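PDB 6JXG: beta-glucosidase from Chaetomella raphigera, which probably hydrolyses terminal, non-reducing beta-D-glucosyl residues with release of beta-D-glucose, as a secreted family 3 glycoside hydrolase of cellulose degradation. Local coordinates for residues 19-24 and 46-50; 72-78 and 90-94; 193-197 and 223-227; 231-235 and 253-257; 689-695 and 707-712. All coordinates share one frame. Residues are numbered along the deposited sequence.

Contact 1: 19-24 and 46-50; sequences KLSNTD and VASIG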
# COMPACT_ATOMS: atom_id res chain seq x y z
N LYS A 19 22.74 9.97 -30.04
CA LYS A 19 22.45 9.29 -31.29
C LYS A 19 21.04 9.46 -31.81
O LYS A 19 20.71 8.87 -32.82
CB LYS A 19 22.70 7.83 -31.12
CG LYS A 19 24.11 7.66 -30.63
CD LYS A 19 24.70 6.39 -31.08
CE LYS A 19 24.14 5.22 -30.37
NZ LYS A 19 24.35 4.07 -31.31
N LEU A 20 20.21 10.21 -31.11
CA LEU A 20 18.78 10.24 -31.42
C LEU A 20 18.34 11.43 -32.20
O LEU A 20 18.81 12.53 -31.99
CB LEU A 20 17.98 10.22 -30.11
CG LEU A 20 18.14 9.03 -29.22
CD1 LEU A 20 17.22 9.09 -28.03
CD2 LEU A 20 17.91 7.73 -30.02
N SER A 21 17.40 11.22 -33.12
CA SER A 21 16.73 12.35 -33.74
C SER A 21 15.64 12.90 -32.84
O SER A 21 15.29 12.28 -31.87
CB SER A 21 16.09 11.90 -35.01
OG SER A 21 14.98 11.07 -34.69
N ASN A 22 15.07 14.04 -33.21
CA ASN A 22 13.95 14.57 -32.44
C ASN A 22 12.72 13.71 -32.58
O ASN A 22 12.00 13.54 -31.62
CB ASN A 22 13.63 16.01 -32.83
CG ASN A 22 14.15 16.99 -31.83
OD1 ASN A 22 14.98 16.68 -30.96
ND2 ASN A 22 13.67 18.19 -31.95
N THR A 23 12.51 13.10 -33.74
CA THR A 23 11.41 12.16 -33.83
C THR A 23 11.67 10.92 -32.96
O THR A 23 10.71 10.38 -32.37
CB THR A 23 11.01 11.81 -35.29
OG1 THR A 23 12.04 11.06 -35.87
CG2 THR A 23 10.81 13.04 -36.16
N ASP A 24 12.91 10.44 -32.88
CA ASP A 24 13.22 9.33 -31.91
C ASP A 24 12.86 9.74 -30.46
O ASP A 24 12.20 9.00 -29.72
CB ASP A 24 14.67 8.93 -31.89
CG ASP A 24 15.22 8.39 -33.23
OD1 ASP A 24 14.47 7.78 -33.99
OD2 ASP A 24 16.42 8.65 -33.50
N VAL A 46 13.22 2.01 -30.34
CA VAL A 46 14.21 2.86 -31.03
C VAL A 46 15.40 1.95 -31.30
O VAL A 46 16.23 1.73 -30.44
CB VAL A 46 14.62 4.07 -30.20
CG1 VAL A 46 15.66 4.92 -30.91
CG2 VAL A 46 13.39 4.90 -29.82
N ALA A 47 15.45 1.40 -32.51
CA ALA A 47 16.38 0.33 -32.82
C ALA A 47 17.81 0.85 -32.79
O ALA A 47 18.68 0.10 -32.41
CB ALA A 47 16.04 -0.32 -34.17
N SER A 48 18.04 2.12 -33.10
CA SER A 48 19.43 2.65 -33.15
C SER A 48 20.13 2.58 -31.79
O SER A 48 21.33 2.54 -31.74
CB SER A 48 19.50 4.10 -33.64
OG SER A 48 18.75 4.92 -32.75
N ILE A 49 19.39 2.52 -30.69
CA ILE A 49 20.04 2.37 -29.38
C ILE A 49 19.66 1.07 -28.69
O ILE A 49 19.94 0.89 -27.47
CB ILE A 49 19.77 3.59 -28.47
CG1 ILE A 49 18.26 3.81 -28.28
CG2 ILE A 49 20.40 4.86 -29.05
CD1 ILE A 49 17.93 4.76 -27.12
N GLY A 50 18.98 0.16 -29.43
CA GLY A 50 18.57 -1.13 -28.88
C GLY A 50 17.48 -0.99 -27.82
O GLY A 50 17.35 -1.80 -26.92
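A capping box opens helix 22-29, and the loop carrying 46-50 packs against it. D24 N donates to S21 OG at 2.8 Å (N-H...O angle 165°), and S21 N donates back to D24 OD2, also at 2.8 Å (166°), so N-cap residue and third helical residue satisfy each other. Facing this start is a single 3-10 turn, 47-49, within which I49 N bonds V46 O at 3.3 Å. The apolar part of the contact is made by L20, whose m,t rotamer carries CD2 to 3.7 Å from V46 CG1 and 3.9 Å from I49 CG2. These pieces belong to the TIM-barrel-like N-terminal domain of family 3, where L20 also touches V285 and I49 touches L289, both on helix 278-294. The contact lies at the protein surface, its centre about 37 Å from the chain centre; the two segments bury 260 Å² between them. V46 CG1 is also met by D24, whose CG lies 4.2 Å away, while its carboxylate stays engaged with S21. Polar linkage across the gap is slight: K19 NZ gives a weak hydrogen bond to S48 O at 3.4 Å, its chain passing with CE 4.0 Å from I49 CG2.

Contact 2: 72-78 and 90-94; sequences FPTGIQT and RGLAL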
# COMPACT_ATOMS: atom_id res chain seq x y z
N PHE A 72 -1.01 -11.51 -5.62
CA PHE A 72 -0.45 -11.32 -4.32
C PHE A 72 -1.47 -10.60 -3.43
O PHE A 72 -2.42 -10.00 -3.91
CB PHE A 72 0.82 -10.49 -4.38
CG PHE A 72 1.99 -11.15 -5.11
CD1 PHE A 72 2.83 -12.04 -4.48
CD2 PHE A 72 2.18 -10.91 -6.45
CE1 PHE A 72 3.87 -12.63 -5.20
CE2 PHE A 72 3.23 -11.48 -7.14
CZ PHE A 72 4.05 -12.38 -6.49
N PRO A 73 -1.28 -10.65 -2.10
CA PRO A 73 -2.06 -9.83 -1.18
C PRO A 73 -1.95 -8.35 -1.51
O PRO A 73 -0.95 -7.86 -2.11
CB PRO A 73 -1.42 -10.11 0.17
CG PRO A 73 -0.81 -11.45 0.05
CD PRO A 73 -0.40 -11.60 -1.40
N THR A 74 -2.98 -7.64 -1.13
CA THR A 74 -3.06 -6.16 -1.29
C THR A 74 -1.97 -5.47 -0.53
O THR A 74 -1.41 -6.00 0.45
CB THR A 74 -4.40 -5.64 -0.82
OG1 THR A 74 -4.56 -5.95 0.55
CG2 THR A 74 -5.55 -6.29 -1.62
N GLY A 75 -1.68 -4.25 -0.94
CA GLY A 75 -0.76 -3.39 -0.21
C GLY A 75 -1.09 -3.32 1.27
O GLY A 75 -0.21 -3.41 2.10
N ILE A 76 -2.36 -3.15 1.60
CA ILE A 76 -2.71 -2.84 2.98
C ILE A 76 -2.56 -4.08 3.81
O ILE A 76 -2.20 -3.95 5.02
CB ILE A 76 -4.13 -2.18 3.09
CG1 ILE A 76 -4.34 -1.52 4.47
CG2 ILE A 76 -5.24 -3.19 2.81
CD1 ILE A 76 -3.38 -0.40 4.80
N GLN A 77 -2.86 -5.25 3.23
CA GLN A 77 -2.59 -6.57 3.88
C GLN A 77 -1.13 -6.77 4.12
O GLN A 77 -0.72 -7.26 5.20
CB GLN A 77 -3.12 -7.76 3.07
CG GLN A 77 -2.94 -9.15 3.77
CD GLN A 77 -4.01 -9.26 4.81
OE1 GLN A 77 -4.89 -8.43 4.78
NE2 GLN A 77 -4.02 -10.31 5.65
N THR A 78 -0.32 -6.37 3.15
CA THR A 78 1.15 -6.42 3.25
C THR A 78 1.66 -5.52 4.40
O THR A 78 2.50 -5.95 5.22
CB THR A 78 1.74 -6.08 1.87
OG1 THR A 78 1.27 -7.04 0.94
CG2 THR A 78 3.21 -6.04 1.88
N ARG A 90 7.60 -10.00 -1.23
CA ARG A 90 6.49 -9.74 -2.19
C ARG A 90 6.94 -8.87 -3.35
O ARG A 90 6.61 -9.15 -4.53
CB ARG A 90 5.33 -9.09 -1.44
CG ARG A 90 4.19 -8.65 -2.33
CD ARG A 90 3.10 -8.19 -1.40
NE ARG A 90 1.96 -7.52 -2.04
CZ ARG A 90 1.91 -6.24 -2.42
NH1 ARG A 90 2.99 -5.49 -2.38
NH2 ARG A 90 0.77 -5.75 -2.93
N GLY A 91 7.78 -7.88 -3.08
CA GLY A 91 8.27 -7.04 -4.15
C GLY A 91 9.21 -7.77 -5.11
O GLY A 91 9.10 -7.65 -6.38
N LEU A 92 10.08 -8.54 -4.52
CA LEU A 92 10.98 -9.40 -5.33
C LEU A 92 10.17 -10.35 -6.21
O LEU A 92 10.43 -10.52 -7.43
CB LEU A 92 11.96 -10.20 -4.42
CG LEU A 92 13.01 -11.06 -5.12
CD1 LEU A 92 14.07 -10.17 -5.81
CD2 LEU A 92 13.68 -12.05 -4.15
N ALA A 93 9.17 -11.00 -5.61
CA ALA A 93 8.38 -11.97 -6.34
C ALA A 93 7.59 -11.30 -7.48
O ALA A 93 7.57 -11.81 -8.59
CB ALA A 93 7.46 -12.68 -5.39
N LEU A 94 7.03 -10.12 -7.22
CA LEU A 94 6.31 -9.38 -8.27
C LEU A 94 7.24 -9.01 -9.39
O LEU A 94 6.93 -9.16 -10.59
CB LEU A 94 5.81 -8.04 -7.73
CG LEU A 94 4.56 -7.39 -8.23
CD1 LEU A 94 4.55 -5.90 -7.94
CD2 LEU A 94 3.80 -7.86 -9.49
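R90 is fully stretched, with chi1 to chi3 at 174°, 173° and 171°, and only chi4 (-81°) turns the guanidinium. The extension brings two donors to one acceptor: NE lies 2.9 Å and NH2 2.8 Å from P73 O, with N-H...O angles of 139° and 140°, the bent geometry expected of a shared carbonyl. T78, in the m rotamer, places OG1 over a face of the guanidinium but gives its proton to T74 O at 2.9 Å, the carbonyl one turn back. F72 (m, chi2 -84°) lays its ring along helix 84-100: R90 O sits over one face, CE1 is 3.6 Å from A93 CB, and CE2 is 4.3 Å from L94 CB. T74, in p, points its CA-to-CB bond away from R90; its OG1 accepts from Q77 N at 3.2 Å and also pairs with V506 O. The arrangement is a buried junction between consecutive helices 75-79 and 84-100 of the N-terminal (TIM-barrel clan) domain: T74 is the N-cap of helix 75-79, and R90 binds the carbonyl just before that cap.

Contact 3: 193-197 and 223-227; sequences NVASI and LDFQG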
# COMPACT_ATOMS: atom_id res chain seq x y z
N ASN A 193 15.74 4.71 -4.63
CA ASN A 193 16.12 4.69 -6.09
C ASN A 193 15.02 4.19 -6.97
O ASN A 193 15.23 3.62 -8.02
CB ASN A 193 17.41 3.92 -6.33
CG ASN A 193 18.62 4.66 -5.79
OD1 ASN A 193 18.73 5.88 -5.94
ND2 ASN A 193 19.48 3.95 -5.11
N VAL A 194 13.79 4.46 -6.54
CA VAL A 194 12.64 4.23 -7.46
C VAL A 194 12.88 4.81 -8.86
O VAL A 194 13.31 5.97 -9.06
CB VAL A 194 11.30 4.63 -6.86
CG1 VAL A 194 11.05 6.12 -7.02
CG2 VAL A 194 10.13 3.85 -7.50
N ALA A 195 12.61 3.98 -9.86
CA ALA A 195 12.90 4.36 -11.27
C ALA A 195 12.00 5.43 -11.84
O ALA A 195 12.40 6.24 -12.72
CB ALA A 195 12.85 3.10 -12.15
N SER A 196 10.73 5.42 -11.39
CA SER A 196 9.69 6.31 -11.94
C SER A 196 8.64 6.68 -10.89
O SER A 196 8.50 5.99 -9.86
CB SER A 196 8.99 5.69 -13.18
OG SER A 196 8.24 4.56 -12.82
N ILE A 197 7.96 7.78 -11.13
CA ILE A 197 6.87 8.21 -10.27
C ILE A 197 5.77 8.65 -11.19
O ILE A 197 6.03 9.22 -12.26
CB ILE A 197 7.33 9.43 -9.41
CG1 ILE A 197 8.35 8.98 -8.32
CG2 ILE A 197 6.14 10.12 -8.82
CD1 ILE A 197 9.06 10.12 -7.68
N LEU A 223 13.82 16.87 -3.67
CA LEU A 223 14.10 15.48 -3.45
C LEU A 223 15.15 14.89 -4.47
O LEU A 223 15.52 13.72 -4.33
CB LEU A 223 12.79 14.70 -3.38
CG LEU A 223 11.80 15.12 -2.27
CD1 LEU A 223 10.55 14.30 -2.36
CD2 LEU A 223 12.48 14.92 -0.91
N ASP A 224 15.63 15.70 -5.44
CA ASP A 224 16.70 15.30 -6.32
C ASP A 224 16.45 13.97 -7.02
O ASP A 224 17.37 13.17 -7.23
CB ASP A 224 17.98 15.28 -5.53
CG ASP A 224 19.23 15.42 -6.41
OD1 ASP A 224 20.26 14.86 -5.98
OD2 ASP A 224 19.13 15.97 -7.51
N PHE A 225 15.20 13.77 -7.42
CA PHE A 225 14.81 12.57 -8.07
C PHE A 225 15.51 12.47 -9.45
O PHE A 225 15.43 13.42 -10.28
CB PHE A 225 13.30 12.61 -8.22
CG PHE A 225 12.72 11.46 -9.03
CD1 PHE A 225 12.95 10.12 -8.68
CD2 PHE A 225 11.87 11.73 -10.11
CE1 PHE A 225 12.35 9.08 -9.42
CE2 PHE A 225 11.36 10.67 -10.88
CZ PHE A 225 11.57 9.37 -10.51
N GLN A 226 16.15 11.34 -9.70
CA GLN A 226 16.93 11.13 -10.93
C GLN A 226 16.20 10.34 -12.02
O GLN A 226 16.64 10.39 -13.18
CB GLN A 226 18.26 10.44 -10.61
CG GLN A 226 19.16 11.20 -9.64
CD GLN A 226 19.64 12.47 -10.26
OE1 GLN A 226 20.18 12.46 -11.39
NE2 GLN A 226 19.41 13.60 -9.58
N GLY A 227 15.07 9.69 -11.70
CA GLY A 227 14.24 9.04 -12.68
C GLY A 227 13.27 9.94 -13.44
O GLY A 227 13.44 11.18 -13.57
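No hydrogen bond joins these two segments, yet they approach so closely that a side chain at G227 would be barred: an ideal CB there would fall 2.1 Å from A195 O, a clash. Without one, G227 CA comes to 3.4 Å from A195 O in a CA-H...O contact (140° at H). F225 supplies most of the remaining contact. I197 CD1 stands 3.7 Å from the centroid of the F225 ring and 6° off its normal, a nearly ideal CH-pi geometry, while V194 O meets the ring edge at 3.3 Å from F225 CE1. Both segments lead into adjacent parallel strands of the barrel domain, 196-199 and 228-231, linked by a beta-alpha-beta connection through helix 214-222; backbone pairing begins at I197, which bonds F228 and V230. Each approach follows a helix end: N193, with positive phi, is the C' residue of a Schellman motif, and D224 leaves helix 214-222 with phi 52°. From helix 278-294, R287 NH1 binds both F225 O and G227 O.

Contact 4: 231-235 and 253-257; sequences SDWAA and GDNFG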
# COMPACT_ATOMS: atom_id res chain seq x y z
N SER A 231 2.63 10.07 -16.64
CA SER A 231 1.29 10.47 -16.29
C SER A 231 0.43 9.34 -15.88
O SER A 231 0.53 8.23 -16.42
CB SER A 231 0.62 11.24 -17.43
OG SER A 231 0.39 10.40 -18.53
N ASP A 232 -0.54 9.63 -15.01
CA ASP A 232 -1.63 8.71 -14.91
C ASP A 232 -2.34 8.76 -16.27
O ASP A 232 -2.06 9.64 -17.10
CB ASP A 232 -2.52 9.02 -13.69
CG ASP A 232 -3.28 7.81 -13.16
OD1 ASP A 232 -3.51 6.86 -13.93
OD2 ASP A 232 -3.71 7.83 -11.96
N TRP A 233 -3.22 7.78 -16.50
CA TRP A 233 -3.68 7.50 -17.83
C TRP A 233 -4.65 8.58 -18.27
O TRP A 233 -5.76 8.72 -17.77
CB TRP A 233 -4.21 6.10 -17.98
CG TRP A 233 -3.23 5.09 -18.52
CD1 TRP A 233 -3.52 4.15 -19.44
CD2 TRP A 233 -1.85 4.85 -18.13
NE1 TRP A 233 -2.42 3.36 -19.70
CE2 TRP A 233 -1.38 3.76 -18.91
CE3 TRP A 233 -0.97 5.42 -17.19
CZ2 TRP A 233 -0.09 3.25 -18.80
CZ3 TRP A 233 0.31 4.92 -17.08
CH2 TRP A 233 0.75 3.83 -17.88
N ALA A 234 -4.18 9.32 -19.28
CA ALA A 234 -4.85 10.50 -19.82
C ALA A 234 -4.96 11.63 -18.78
O ALA A 234 -5.96 12.37 -18.76
CB ALA A 234 -6.22 10.16 -20.42
N ALA A 235 -3.96 11.73 -17.89
CA ALA A 235 -3.95 12.79 -16.85
C ALA A 235 -3.18 14.01 -17.40
O ALA A 235 -3.10 15.05 -16.74
CB ALA A 235 -3.35 12.29 -15.52
N GLY A 253 -0.79 8.09 -24.11
CA GLY A 253 -0.32 8.89 -25.26
C GLY A 253 -1.45 9.70 -25.90
O GLY A 253 -1.26 10.89 -26.27
N ASP A 254 -2.62 9.07 -26.05
CA ASP A 254 -3.82 9.73 -26.49
C ASP A 254 -4.86 9.74 -25.36
O ASP A 254 -4.61 9.23 -24.21
CB ASP A 254 -4.39 9.10 -27.77
CG ASP A 254 -4.82 7.66 -27.61
OD1 ASP A 254 -5.29 7.15 -28.64
OD2 ASP A 254 -4.73 7.05 -26.49
N ASN A 255 -6.03 10.29 -25.64
CA ASN A 255 -7.04 10.33 -24.59
C ASN A 255 -7.88 9.06 -24.63
O ASN A 255 -8.95 9.05 -25.24
CB ASN A 255 -7.91 11.57 -24.70
CG ASN A 255 -9.04 11.59 -23.67
OD1 ASN A 255 -10.11 12.15 -23.92
ND2 ASN A 255 -8.87 10.89 -22.57
N PHE A 256 -7.34 7.98 -24.00
CA PHE A 256 -7.95 6.66 -23.98
C PHE A 256 -8.48 6.25 -25.33
O PHE A 256 -9.64 5.78 -25.49
CB PHE A 256 -9.08 6.56 -22.90
CG PHE A 256 -8.57 6.26 -21.52
CD1 PHE A 256 -8.03 5.02 -21.24
CD2 PHE A 256 -8.63 7.22 -20.49
CE1 PHE A 256 -7.55 4.73 -19.96
CE2 PHE A 256 -8.18 6.90 -19.22
CZ PHE A 256 -7.64 5.69 -18.96
N GLY A 257 -7.62 6.39 -26.33
CA GLY A 257 -7.92 5.76 -27.60
C GLY A 257 -8.47 6.67 -28.69
O GLY A 257 -8.79 6.16 -29.77
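The F256 ring overlaps the backbone and the first side-chain carbon of W233: F256 CE2 is 3.4 Å from W233 O and F256 CZ is 3.6 Å from W233 CB, with F256 CE1 near the edge of the indole. Next to it, A234 CB points into the opposing loop and lies 3.8 Å from F256 CD2, 3.5 Å from N255 ND2 and 4.2 Å from D254 O. The contact is therefore one of van der Waals fit, and no hydrogen bond crosses it. Its shape comes from turns on both sides. D232 to A235 form a type II beta turn, closed by A235 N to D232 O at 2.9 Å; A234 takes the third position with phi/psi 63°/33°, which projects its methyl toward 253-257. W233 N is held by D232 OD1 at 2.7 Å. Across the gap, N255 centres an inverse gamma turn whose F256 N to D254 O bond (3.0 Å) is weak. F256 follows with positive phi (44°); its CA-to-CB bond points sideways, but the ring end comes close to W233. W34 meets F256 edge-to-face and also meets the W233 ring, with planes at about 90°, while D254 binds N259 N and W34 N. The first loop leaves the C-terminal end of barrel strand 228-231 and leads to helix 239-245; the second runs from that helix toward helix 265-272.

Contact 5: 689-695 and 707-712; sequences TSGEFSL and QGSLKC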
# COMPACT_ATOMS: atom_id res chain seq x y z
N THR A 689 16.99 20.78 19.20
CA THR A 689 18.30 20.87 19.77
C THR A 689 18.28 21.26 21.27
O THR A 689 19.28 21.60 21.87
CB THR A 689 19.06 21.84 18.81
OG1 THR A 689 20.43 21.50 18.81
CG2 THR A 689 18.83 23.30 19.11
N SER A 690 17.12 21.26 21.87
CA SER A 690 16.98 21.45 23.31
C SER A 690 15.67 20.78 23.71
O SER A 690 14.74 20.61 22.91
CB SER A 690 16.92 22.93 23.69
OG SER A 690 15.76 23.53 23.12
N GLY A 691 15.57 20.44 24.97
CA GLY A 691 14.46 19.65 25.40
C GLY A 691 14.88 18.24 25.08
O GLY A 691 16.09 17.91 24.95
N GLU A 692 13.88 17.38 24.92
CA GLU A 692 14.13 16.01 24.87
C GLU A 692 12.99 15.43 24.07
O GLU A 692 11.85 15.94 24.12
CB GLU A 692 14.12 15.42 26.28
CG GLU A 692 12.77 15.46 26.99
CD GLU A 692 12.84 14.81 28.37
OE1 GLU A 692 11.87 14.14 28.80
OE2 GLU A 692 13.91 14.91 29.00
N PHE A 693 13.32 14.39 23.34
CA PHE A 693 12.28 13.62 22.65
C PHE A 693 11.67 12.68 23.64
O PHE A 693 12.38 12.10 24.45
CB PHE A 693 12.90 12.83 21.50
CG PHE A 693 13.54 13.72 20.46
CD1 PHE A 693 12.79 14.29 19.45
CD2 PHE A 693 14.93 13.95 20.46
CE1 PHE A 693 13.37 15.09 18.47
CE2 PHE A 693 15.51 14.74 19.46
CZ PHE A 693 14.73 15.35 18.50
N SER A 694 10.36 12.47 23.57
CA SER A 694 9.75 11.43 24.35
C SER A 694 9.68 10.13 23.53
O SER A 694 9.34 10.17 22.37
CB SER A 694 8.36 11.85 24.74
OG SER A 694 8.47 12.92 25.58
N LEU A 695 10.09 9.02 24.13
CA LEU A 695 10.11 7.70 23.50
C LEU A 695 9.05 6.81 24.17
O LEU A 695 9.06 6.70 25.37
CB LEU A 695 11.44 7.09 23.79
CG LEU A 695 12.66 7.91 23.35
CD1 LEU A 695 13.98 7.24 23.67
CD2 LEU A 695 12.54 8.20 21.88
N GLN A 707 8.71 3.80 28.70
CA GLN A 707 8.86 5.19 28.36
C GLN A 707 10.28 5.64 28.67
O GLN A 707 10.91 5.18 29.63
CB GLN A 707 7.84 6.00 29.16
CG GLN A 707 7.87 7.50 28.98
CD GLN A 707 8.86 8.25 29.89
OE1 GLN A 707 9.07 7.92 31.05
NE2 GLN A 707 9.50 9.24 29.33
N GLY A 708 10.80 6.51 27.84
CA GLY A 708 12.12 7.05 28.07
C GLY A 708 12.25 8.34 27.34
O GLY A 708 11.30 8.85 26.82
N SER A 709 13.45 8.86 27.29
CA SER A 709 13.67 10.11 26.54
C SER A 709 15.04 10.12 25.90
O SER A 709 15.88 9.28 26.18
CB SER A 709 13.43 11.31 27.43
OG SER A 709 14.35 11.27 28.47
N LEU A 710 15.19 11.00 24.93
CA LEU A 710 16.43 11.20 24.23
C LEU A 710 16.64 12.67 24.39
O LEU A 710 15.85 13.47 23.89
CB LEU A 710 16.32 10.88 22.75
CG LEU A 710 16.97 9.70 22.05
CD1 LEU A 710 16.77 9.89 20.55
CD2 LEU A 710 18.43 9.47 22.39
N LYS A 711 17.65 13.02 25.16
CA LYS A 711 18.17 14.38 25.25
C LYS A 711 18.45 14.82 23.82
O LYS A 711 18.98 14.03 23.04
CB LYS A 711 19.47 14.33 26.06
CG LYS A 711 20.32 13.05 25.77
CD LYS A 711 19.89 11.78 26.59
CE LYS A 711 19.87 10.52 25.72
NZ LYS A 711 19.05 9.39 26.26
N CYS A 712 18.02 16.02 23.45
CA CYS A 712 18.20 16.58 22.09
C CYS A 712 19.61 17.16 21.87
O CYS A 712 19.72 18.33 21.54
CB CYS A 712 17.20 17.72 21.82
SG CYS A 712 15.46 17.26 21.84
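F693, L695, L710 and C712 form the apolar centre of an antiparallel beta hairpin, strands 692-698 and 704-711, in the fibronectin type III-like domain. C712 SG lies over the F693 ring, 3.9 Å from its centroid and 28° off the normal, a sulfur-aromatic contact whose closest pair is SG to F693 CE2 at 3.5 Å. F693 CD2 is 4.1 Å from L710 CB, and L695 CD1 is 4.2 Å from L710 CG. This face turns toward the domain interior, where L695 touches A589 and V616, and L710 touches A614 and Y591, on strands 582-591 and 612-622. The axes of the short strand segments 692-695 and 707-711 approach to 4.5 Å, with 154° between their directions, so the strands are antiparallel. Two hydrogen-bonded pairs hold them: F693 N to L710 O (2.7 Å) with L710 N to F693 O (3.1 Å), and L695 N to G708 O with G708 N to L695 O (both 3.0 Å). Beyond the regular pairing, C712 N still reaches G691 O at 3.1 Å, so the pairing extends into the loop residues, and T689 CA makes a CA-H...O contact with C712 O at 3.4 Å. On the other face stand E692, S694, S709 and K711, in non-hydrogen-bonded pairs E692-K711 and S694-S709. There E692 OE1 packs 3.5 Å from S709 CB, and K711 NZ curls back to donate to S709 O at 3.2 Å.

How the contacts relate
Contacts 3 and 4 adjoin in sequence through strand 228-231: segment 223-227 of contact 3 leads into the strand, and segment 231-235 of contact 4 begins at its last residue, with centres 22 Å apart. Contact 4 thus lies at the C-terminal end of the barrel strand, the end at which TIM-barrel glycosidases carry their active sites; the sugars in this structure are protein-attached glycans and mark no pocket. Contact 2 lies only about 8 Å from the chain centre, 21 Å from contact 3 and 27 Å from contact 4 between centres. Contact 1 is peripheral, its centre 23 Å from those of contacts 3 and 4. Contact 5, in a different domain, is 49 Å from contact 4 and 57 Å from contact 1, again between centres.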